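Local coordinates for holo-[acyl-carrier-protein] synthase (Helicobacter pylori, PDB 5XUK), which belongs to the 4'-phosphopantetheinyl transferase superfamily, a family of small alpha/beta proteins, and holds coenzyme A in its pocket, at residues F19-K22 with F23-F27. Numbering follows the deposited sequence.
Sequences FKMK and FLERF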
loop_
_atom_site.group_PDB
_atom_site.type_symbol
_atom_site.label_atom_id
_atom_site.label_comp_id
_atom_site.label_asym_id
_atom_site.label_seq_id
_atom_site.Cartn_x
_atom_site.Cartn_y
_atom_site.Cartn_z
ATOM N N PHE A 19 -19.709 10.211 21.097
ATOM C CA PHE A 19 -20.735 11.200 20.734
ATOM C C PHE A 19 -21.039 11.194 19.223
ATOM O O PHE A 19 -21.427 12.220 18.660
ATOM C CB PHE A 19 -20.364 12.613 21.235
ATOM C CG PHE A 19 -20.421 12.770 22.739
ATOM C CD1 PHE A 19 -21.585 12.475 23.446
ATOM C CD2 PHE A 19 -19.316 13.236 23.447
ATOM C CE1 PHE A 19 -21.639 12.623 24.824
ATOM C CE2 PHE A 19 -19.367 13.389 24.826
ATOM C CZ PHE A 19 -20.529 13.081 25.515
ATOM N N LYS A 20 -20.882 10.023 18.592
ATOM C CA LYS A 20 -21.123 9.827 17.153
ATOM C C LYS A 20 -20.632 11.001 16.298
ATOM O O LYS A 20 -19.523 10.968 15.756
ATOM C CB LYS A 20 -22.619 9.535 16.895
ATOM C CG LYS A 20 -23.012 9.279 15.435
ATOM C CD LYS A 20 -22.846 7.816 15.044
ATOM C CE LYS A 20 -23.528 7.484 13.723
ATOM N NZ LYS A 20 -22.744 7.936 12.544
ATOM N N MET A 21 -21.464 12.034 16.208
ATOM C CA MET A 21 -21.224 13.170 15.333
ATOM C C MET A 21 -19.928 13.918 15.650
ATOM O O MET A 21 -19.274 14.444 14.750
ATOM C CB MET A 21 -22.427 14.131 15.385
ATOM C CG MET A 21 -22.685 14.793 16.733
ATOM S SD MET A 21 -24.346 15.478 16.860
ATOM C CE MET A 21 -25.332 13.997 17.098
ATOM N N LYS A 22 -19.556 13.953 16.923
ATOM C CA LYS A 22 -18.374 14.698 17.348
ATOM C C LYS A 22 -17.133 14.145 16.641
ATOM O O LYS A 22 -16.297 14.911 16.162
ATOM C CB LYS A 22 -18.224 14.659 18.877
ATOM C CG LYS A 22 -17.977 16.024 19.510
ATOM C CD LYS A 22 -18.339 16.038 20.992
ATOM C CE LYS A 22 -18.389 17.456 21.546
ATOM N NZ LYS A 22 -18.646 17.476 23.015
ATOM N N PHE A 23 -17.035 12.821 16.541
ATOM C CA PHE A 23 -15.948 12.191 15.788
ATOM C C PHE A 23 -16.071 12.437 14.287
ATOM O O PHE A 23 -15.182 13.040 13.676
ATOM C CB PHE A 23 -15.894 10.681 16.065
ATOM C CG PHE A 23 -14.767 9.961 15.355
ATOM C CD1 PHE A 23 -13.459 10.452 15.404
ATOM C CD2 PHE A 23 -15.011 8.779 14.657
ATOM C CE1 PHE A 23 -12.425 9.788 14.761
ATOM C CE2 PHE A 23 -13.978 8.112 14.011
ATOM C CZ PHE A 23 -12.684 8.617 14.065
ATOM N N LEU A 24 -17.172 11.976 13.698
ATOM C CA LEU A 24 -17.315 12.001 12.248
ATOM C C LEU A 24 -17.107 13.365 11.655
ATOM O O LEU A 24 -16.462 13.510 10.615
ATOM C CB LEU A 24 -18.697 11.520 11.818
ATOM C CG LEU A 24 -18.890 10.025 11.654
ATOM C CD1 LEU A 24 -20.213 9.808 10.925
ATOM C CD2 LEU A 24 -17.723 9.397 10.904
ATOM N N GLU A 25 -17.664 14.375 12.310
ATOM C CA GLU A 25 -17.730 15.696 11.706
ATOM C C GLU A 25 -16.426 16.451 11.805
ATOM O O GLU A 25 -16.230 17.431 11.104
ATOM C CB GLU A 25 -18.917 16.473 12.275
ATOM C CG GLU A 25 -20.238 15.872 11.802
ATOM C CD GLU A 25 -21.462 16.416 12.515
ATOM O OE1 GLU A 25 -22.561 15.862 12.277
ATOM O OE2 GLU A 25 -21.338 17.376 13.310
ATOM N N ARG A 26 -15.517 15.957 12.639
ATOM C CA ARG A 26 -14.124 16.422 12.648
ATOM C C ARG A 26 -13.386 16.090 11.349
ATOM O O ARG A 26 -12.669 16.934 10.831
ATOM C CB ARG A 26 -13.351 15.846 13.846
ATOM C CG ARG A 26 -13.684 16.506 15.183
ATOM C CD ARG A 26 -13.258 15.639 16.368
ATOM N NE ARG A 26 -13.713 16.177 17.657
ATOM C CZ ARG A 26 -13.593 15.560 18.837
ATOM N NH1 ARG A 26 -14.046 16.152 19.938
ATOM N NH2 ARG A 26 -13.028 14.357 18.932
ATOM N N PHE A 27 -13.548 14.885 10.804
ATOM C CA PHE A 27 -12.802 14.560 9.564
ATOM C C PHE A 27 -13.609 14.423 8.281
ATOM O O PHE A 27 -13.039 14.508 7.180
ATOM C CB PHE A 27 -11.862 13.348 9.754
ATOM C CG PHE A 27 -12.560 12.029 9.868
ATOM C CD1 PHE A 27 -13.100 11.624 11.068
ATOM C CD2 PHE A 27 -12.633 11.163 8.772
ATOM C CE1 PHE A 27 -13.747 10.404 11.171
ATOM C CE2 PHE A 27 -13.266 9.934 8.876
ATOM C CZ PHE A 27 -13.829 9.557 10.078
#
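Phe23 N meets Lys20 O at 3.2 Å, a weak, strongly bent bond that helps start the first turn of helix 21-27. The flat, apolar Phe23 ring offers one face to Phe27 CE1, which sits near its rim, 3.5 Å above the plane. Leu24 N takes the same Lys20 carbonyl in a nearly straight bond of 3.3 Å, lying in the carbonyl plane. The side chains run alongside each other, Lys20 NZ reaching Leu24 CD1 at 3.5 Å; the flexible lysine is exposed, its NZ in a long, weak ion pair with Asp38, while the apolar leucine is buried against Ile43 of helix 40-56. Glu25 N closes the next turn on Met21 O (2.9 Å). Its carboxylate, a polar end suited to this exposed side, brings Glu25 OE1 3.6 Å from Met21 CB. The extended Arg26 chain passes beyond the carbonyl oxygen of Lys22, Arg26 CD 3.1 Å from Lys22 O, with the Lys22 carbonyl carbon over one guanidinium face; both cationic residues lie on the exposed flank. Phe27 is buried, its aromatic ring suited to packing on helix 40-56, where it touches Ile43 and meets Phe47 edge-to-face. With Lys20 at the N-cap, this is a short amphipathic surface helix, its Leu24 and Phe27 side packed on helix 40-56.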